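PDB 7DRG: PA0821 from Pseudomonas aeruginosa, which probably serves as the immunity protein (antitoxin) against a putative VRR-NUC domain effector of the type VI secretion system. Local coordinates for residues His72-Trp77 against Cys112-Lys117; Gly123-Asp128 against Phe148-Leu153. All coordinates share one frame; numbering follows the deposited sequence.

In the fold
Contact 1 and contact 2 follow one another along the chain: 72-77 pairs with 112-117 before 123-128 pairs with 148-153, and their centres lie about 10 Å apart. Strands 75-77, 109-114, 126-131 and 144-151 pair in turn, which gives their order across the sheet, each antiparallel to the next. The joint between the two contacts is measurable: Tyr113 N lies 2.8 Å from Phe127 O, a probable hydrogen bond. The centre of contact 2 lies about 10 Å, and that of contact 1 about 17 Å, from the centre of the chain. Both belong to the part of the protein that matches the type VI immunity family, and together they carry the strand pairing from a partly buried region into the interior.

Contact 1 of 2, residues His72-Trp77 against Cys112-Lys117; sequences HLTWLW and CYTSGK
Thr74 N and Trp75 N both donate to Thr114 O, and this shared acceptor marks the irregular step in the pairing. The Thr74 bond is the shorter, 2.8 Å from N to Thr114 O and nearly straight at 171°, and it lies in the carbonyl plane; Trp75 N stands 3.3 Å from the same Thr114 O and above that plane. Beyond the doubled position the ladder is regular: Thr114 N donates to Trp75 O, and Trp77 and Cys112 form a hydrogen-bonded pair through both amides.

Side chains reinforce the irregular end. With OG1 held between the backbone N and the carbonyl carbon (chi1 50°), Thr74 donates from OG1 to Gly116 O at 2.7 Å. The indole NE1 of Trp75 adds two weak bonds, to Gly116 O at 3.0 Å and to Lys117 O at 3.3 Å, so the ring meets the Gly116 and Lys117 carbonyls with its edge.

On the face bearing Leu76 and Tyr113, Leu76 CD1 sits over the centre of the phenol ring, 3.6 Å from the Tyr113 centroid and 5° off its normal, a CH-pi contact. Phe62 stacks on Tyr113, and Met99 of helix 96-101 touches both Leu76 and Tyr113. A water donates to His72 O and, weakly, to Ser115 O, while Ser115 OG bonds to Trp125 N.

Two consecutive residues, Thr74 and Trp75, facing the single residue Thr114 make a classic beta bulge, here at the start of strand 75-77 in an antiparallel sheet.

Contact 2 of 2, residues Gly123-Asp128 against Phe148-Leu153; sequences GAWLFD and FSVPLL
Trp125 lays one face of its indole against Pro151 and Val150, while His72 stacks on the opposite face and Tyr154 makes an edge-to-face contact with the ring. Pro151 CD stands 3.3 Å above the plane of the Trp125 ring, over its centre, and 3.5 Å from the centroid of the five-membered ring, 21° off the normal, which meets the geometry of a CH-pi contact. Pro151 CG joins it near the nitrogen, 3.3 Å from Trp125 NE1. Val150 CA lies over the same face, offset toward the rim, and Val150 CG1 comes to 3.6 Å from Trp125 CZ3. The CB of Trp125 starts out away from the partner strand, with CG anti to the carbonyl carbon (chi1 -64°). The far end of the ring nevertheless comes nearer to that strand. Ala124 CB packs against Pro151 CG. Phe127 and Phe148 form a non-hydrogen-bonded pair whose side chains cross at a slant, Phe127 CD2 meeting Phe148 CB.

Ser149 supplies the polar contacts. Its N and O pair with Leu126 O and N, the Leu126 N bond to Ser149 O being the longer at 3.2 Å. Ser149 OG, between its own backbone N and carbonyl carbon, donates to Ala124 O at 2.8 Å from above that carbonyl's plane. Asn185 ND2 also bonds to Ser149 OG, so this buried hydroxyl has two partners.

The short strand segments beginning at Leu126 and Phe148 run antiparallel at 177°, and Pro151 is the N-cap residue of helix 152-157. On the Phe127 and Phe148 face lie helices 52-69 and 161-173: Phe127 meets Phe62 and Phe65, and Phe148 meets Phe162 and Phe169. Strand 34-46 continues the sheet beyond Phe148 and Val150 through backbone hydrogen bonds.

Contact 1 of 2, residues His72-Trp77 against Cys112-Lys117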
loop_
_atom_site.group_PDB
_atom_site.type_symbol
_atom_site.label_atom_id
_atom_site.label_comp_id
_atom_site.label_asym_id
_atom_site.label_seq_id
_atom_site.Cartn_x
_atom_site.Cartn_y
_atom_site.Cartn_z
ATOM N N HIS B 72 26.355 -16.526 9.332
ATOM C CA HIS B 72 24.963 -16.394 8.934
ATOM C C HIS B 72 24.652 -16.864 7.519
ATOM O O HIS B 72 23.479 -17.109 7.223
ATOM C CB HIS B 72 24.516 -14.930 9.070
ATOM C CG HIS B 72 24.844 -14.328 10.400
ATOM N ND1 HIS B 72 24.168 -14.662 11.553
ATOM C CD2 HIS B 72 25.781 -13.420 10.763
ATOM C CE1 HIS B 72 24.674 -13.987 12.570
ATOM N NE2 HIS B 72 25.655 -13.227 12.118
ATOM N N LEU B 73 25.647 -16.992 6.640
ATOM C CA LEU B 73 25.373 -17.406 5.271
ATOM C C LEU B 73 24.948 -18.868 5.228
ATOM O O LEU B 73 25.445 -19.698 5.992
ATOM C CB LEU B 73 26.610 -17.204 4.397
ATOM C CG LEU B 73 27.038 -15.749 4.201
ATOM C CD1 LEU B 73 28.270 -15.675 3.311
ATOM C CD2 LEU B 73 25.896 -14.939 3.605
ATOM N N THR B 74 24.023 -19.181 4.319
ATOM C CA THR B 74 23.440 -20.518 4.269
ATOM C C THR B 74 23.441 -21.145 2.876
ATOM O O THR B 74 23.534 -22.370 2.765
ATOM C CB THR B 74 22.008 -20.479 4.807
ATOM O OG1 THR B 74 21.287 -19.426 4.161
ATOM C CG2 THR B 74 22.015 -20.250 6.309
ATOM N N TRP B 75 23.358 -20.340 1.815
ATOM C CA TRP B 75 23.197 -20.864 0.464
ATOM C C TRP B 75 24.013 -20.066 -0.541
ATOM O O TRP B 75 24.182 -18.850 -0.406
ATOM C CB TRP B 75 21.723 -20.846 0.024
ATOM C CG TRP B 75 20.828 -21.545 0.969
ATOM C CD1 TRP B 75 19.983 -20.974 1.877
ATOM C CD2 TRP B 75 20.685 -22.963 1.123
ATOM N NE1 TRP B 75 19.332 -21.945 2.589
ATOM C CE2 TRP B 75 19.735 -23.176 2.143
ATOM C CE3 TRP B 75 21.274 -24.069 0.506
ATOM C CZ2 TRP B 75 19.357 -24.449 2.557
ATOM C CZ3 TRP B 75 20.894 -25.334 0.916
ATOM C CH2 TRP B 75 19.940 -25.513 1.932
ATOM N N LEU B 76 24.495 -20.763 -1.570
ATOM C CA LEU B 76 25.103 -20.136 -2.738
ATOM C C LEU B 76 24.306 -20.524 -3.976
ATOM O O LEU B 76 24.212 -21.716 -4.312
ATOM C CB LEU B 76 26.568 -20.555 -2.894
ATOM C CG LEU B 76 27.186 -20.099 -4.213
ATOM C CD1 LEU B 76 27.228 -18.582 -4.292
ATOM C CD2 LEU B 76 28.583 -20.692 -4.352
ATOM N N TRP B 77 23.749 -19.524 -4.657
ATOM C CA TRP B 77 23.032 -19.710 -5.915
ATOM C C TRP B 77 23.930 -19.300 -7.079
ATOM O O TRP B 77 24.580 -18.249 -7.030
ATOM C CB TRP B 77 21.733 -18.886 -5.940
ATOM C CG TRP B 77 20.598 -19.440 -5.106
ATOM C CD1 TRP B 77 20.200 -19.021 -3.858
ATOM C CD2 TRP B 77 19.707 -20.505 -5.472
ATOM N NE1 TRP B 77 19.124 -19.770 -3.434
ATOM C CE2 TRP B 77 18.801 -20.682 -4.404
ATOM C CE3 TRP B 77 19.590 -21.323 -6.598
ATOM C CZ2 TRP B 77 17.795 -21.646 -4.432
ATOM C CZ3 TRP B 77 18.593 -22.282 -6.622
ATOM C CH2 TRP B 77 17.713 -22.438 -5.544
ATOM N N CYS B 112 25.488 -15.807 -5.852
ATOM C CA CYS B 112 24.556 -15.158 -4.935
ATOM C C CYS B 112 24.567 -15.906 -3.609
ATOM O O CYS B 112 24.007 -17.002 -3.508
ATOM C CB CYS B 112 23.152 -15.113 -5.528
ATOM S SG CYS B 112 22.005 -14.236 -4.464
ATOM N N TYR B 113 25.210 -15.316 -2.601
ATOM C CA TYR B 113 25.234 -15.865 -1.254
ATOM C C TYR B 113 24.077 -15.277 -0.466
ATOM O O TYR B 113 23.905 -14.051 -0.434
ATOM C CB TYR B 113 26.543 -15.528 -0.542
ATOM C CG TYR B 113 27.786 -16.160 -1.130
ATOM C CD1 TYR B 113 28.494 -15.530 -2.149
ATOM C CD2 TYR B 113 28.263 -17.370 -0.646
ATOM C CE1 TYR B 113 29.659 -16.099 -2.672
ATOM C CE2 TYR B 113 29.429 -17.942 -1.161
ATOM C CZ TYR B 113 30.105 -17.305 -2.174
ATOM O OH TYR B 113 31.253 -17.869 -2.679
ATOM N N THR B 114 23.293 -16.143 0.173
ATOM C CA THR B 114 22.136 -15.697 0.941
ATOM C C THR B 114 22.169 -16.308 2.335
ATOM O O THR B 114 22.959 -17.206 2.629
ATOM C CB THR B 114 20.812 -16.057 0.251
ATOM O OG1 THR B 114 20.624 -17.478 0.276
ATOM C CG2 THR B 114 20.781 -15.558 -1.187
ATOM N N SER B 115 21.273 -15.817 3.197
ATOM C CA SER B 115 21.199 -16.264 4.583
ATOM C C SER B 115 19.818 -16.790 4.958
ATOM O O SER B 115 19.544 -16.977 6.147
ATOM C CB SER B 115 21.590 -15.126 5.538
ATOM O OG SER B 115 20.693 -14.032 5.398
ATOM N N GLY B 116 18.947 -17.052 3.989
ATOM C CA GLY B 116 17.653 -17.622 4.326
ATOM C C GLY B 116 17.804 -19.007 4.935
ATOM O O GLY B 116 18.679 -19.783 4.548
ATOM N N LYS B 117 16.934 -19.329 5.895
ATOM C CA LYS B 117 16.968 -20.669 6.478
ATOM C C LYS B 117 16.702 -21.732 5.418
ATOM O O LYS B 117 17.478 -22.683 5.261
ATOM C CB LYS B 117 15.955 -20.786 7.619
ATOM C CG LYS B 117 15.973 -22.156 8.283
ATOM C CD LYS B 117 14.991 -22.257 9.437
ATOM C CE LYS B 117 14.869 -23.701 9.914
ATOM N NZ LYS B 117 16.191 -24.301 10.265
HETATM O O HOH W 1 21.526 -17.610 8.913
#

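Contact 2 of 2, residues Gly123-Asp128 against Phe148-Leu153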
loop_
_atom_site.group_PDB
_atom_site.type_symbol
_atom_site.label_atom_id
_atom_site.label_comp_id
_atom_site.label_asym_id
_atom_site.label_seq_id
_atom_site.Cartn_x
_atom_site.Cartn_y
_atom_site.Cartn_z
ATOM N N GLY B 123 16.735 -13.577 2.691
ATOM C CA GLY B 123 17.579 -13.415 3.852
ATOM C C GLY B 123 18.166 -12.017 3.886
ATOM O O GLY B 123 18.287 -11.345 2.862
ATOM N N ALA B 124 18.536 -11.592 5.095
ATOM C CA ALA B 124 19.006 -10.227 5.299
ATOM C C ALA B 124 20.486 -10.042 4.990
ATOM O O ALA B 124 20.914 -8.903 4.793
ATOM C CB ALA B 124 18.719 -9.788 6.738
ATOM N N TRP B 125 21.264 -11.120 4.928
ATOM C CA TRP B 125 22.653 -11.073 4.493
ATOM C C TRP B 125 22.710 -11.505 3.035
ATOM O O TRP B 125 22.129 -12.534 2.673
ATOM C CB TRP B 125 23.537 -12.002 5.326
ATOM C CG TRP B 125 23.670 -11.663 6.785
ATOM C CD1 TRP B 125 22.902 -12.130 7.807
ATOM C CD2 TRP B 125 24.673 -10.828 7.384
ATOM N NE1 TRP B 125 23.350 -11.624 9.005
ATOM C CE2 TRP B 125 24.434 -10.821 8.772
ATOM C CE3 TRP B 125 25.737 -10.079 6.879
ATOM C CZ2 TRP B 125 25.221 -10.092 9.663
ATOM C CZ3 TRP B 125 26.524 -9.356 7.765
ATOM C CH2 TRP B 125 26.259 -9.372 9.143
ATOM N N LEU B 126 23.400 -10.727 2.208
ATOM C CA LEU B 126 23.447 -10.982 0.773
ATOM C C LEU B 126 24.797 -10.554 0.223
ATOM O O LEU B 126 25.333 -9.516 0.621
ATOM C CB LEU B 126 22.340 -10.217 0.042
ATOM C CG LEU B 126 22.402 -10.223 -1.486
ATOM C CD1 LEU B 126 21.858 -11.536 -2.004
ATOM C CD2 LEU B 126 21.651 -9.032 -2.078
ATOM N N PHE B 127 25.342 -11.349 -0.698
ATOM C CA PHE B 127 26.471 -10.912 -1.516
ATOM C C PHE B 127 26.242 -11.509 -2.895
ATOM O O PHE B 127 26.297 -12.729 -3.049
ATOM C CB PHE B 127 27.807 -11.365 -0.921
ATOM C CG PHE B 127 29.017 -10.748 -1.575
ATOM C CD1 PHE B 127 29.616 -11.353 -2.675
ATOM C CD2 PHE B 127 29.581 -9.582 -1.072
ATOM C CE1 PHE B 127 30.747 -10.805 -3.266
ATOM C CE2 PHE B 127 30.729 -9.036 -1.665
ATOM C CZ PHE B 127 31.294 -9.634 -2.756
ATOM N N ASP B 128 25.976 -10.659 -3.884
ATOM C CA ASP B 128 25.485 -11.105 -5.184
ATOM C C ASP B 128 26.328 -10.470 -6.282
ATOM O O ASP B 128 26.311 -9.245 -6.439
ATOM C CB ASP B 128 24.008 -10.715 -5.333
ATOM C CG ASP B 128 23.357 -11.256 -6.592
ATOM O OD1 ASP B 128 24.046 -11.778 -7.489
ATOM O OD2 ASP B 128 22.117 -11.152 -6.676
ATOM N N PHE B 148 24.992 -6.193 -2.070
ATOM C CA PHE B 148 25.285 -6.850 -0.809
ATOM C C PHE B 148 24.465 -6.187 0.281
ATOM O O PHE B 148 24.037 -5.040 0.148
ATOM C CB PHE B 148 26.787 -6.806 -0.487
ATOM C CG PHE B 148 27.285 -5.444 -0.127
ATOM C CD1 PHE B 148 27.478 -4.486 -1.101
ATOM C CD2 PHE B 148 27.539 -5.117 1.195
ATOM C CE1 PHE B 148 27.935 -3.213 -0.760
ATOM C CE2 PHE B 148 27.993 -3.849 1.546
ATOM C CZ PHE B 148 28.188 -2.898 0.558
ATOM N N SER B 149 24.220 -6.926 1.357
ATOM C CA SER B 149 23.353 -6.372 2.380
ATOM C C SER B 149 23.677 -6.959 3.742
ATOM O O SER B 149 24.220 -8.059 3.859
ATOM C CB SER B 149 21.876 -6.628 2.052
ATOM O OG SER B 149 21.551 -7.999 2.231
ATOM N N VAL B 150 23.297 -6.206 4.771
ATOM C CA VAL B 150 23.350 -6.662 6.158
ATOM C C VAL B 150 21.994 -6.403 6.804
ATOM O O VAL B 150 21.204 -5.576 6.318
ATOM C CB VAL B 150 24.470 -5.947 6.951
ATOM C CG1 VAL B 150 25.839 -6.134 6.281
ATOM C CG2 VAL B 150 24.129 -4.457 7.135
ATOM N N PRO B 151 21.705 -7.075 7.920
ATOM C CA PRO B 151 20.441 -6.833 8.626
ATOM C C PRO B 151 20.399 -5.452 9.257
ATOM O O PRO B 151 21.427 -4.856 9.582
ATOM C CB PRO B 151 20.417 -7.921 9.709
ATOM C CG PRO B 151 21.421 -8.936 9.275
ATOM C CD PRO B 151 22.450 -8.210 8.490
ATOM N N LEU B 152 19.177 -4.954 9.441
ATOM C CA LEU B 152 19.002 -3.662 10.100
ATOM C C LEU B 152 19.507 -3.695 11.536
ATOM O O LEU B 152 20.080 -2.712 12.020
ATOM C CB LEU B 152 17.530 -3.249 10.060
ATOM C CG LEU B 152 16.910 -3.050 8.676
ATOM C CD1 LEU B 152 15.505 -2.472 8.817
ATOM C CD2 LEU B 152 17.749 -2.142 7.808
ATOM N N LEU B 153 19.292 -4.808 12.240
ATOM C CA LEU B 153 19.758 -4.898 13.620
ATOM C C LEU B 153 21.278 -4.894 13.677
ATOM O O LEU B 153 21.868 -4.294 14.583
ATOM C CB LEU B 153 19.193 -6.149 14.297
ATOM C CG LEU B 153 19.547 -6.335 15.777
ATOM C CD1 LEU B 153 19.038 -5.157 16.619
ATOM C CD2 LEU B 153 19.000 -7.654 16.305
#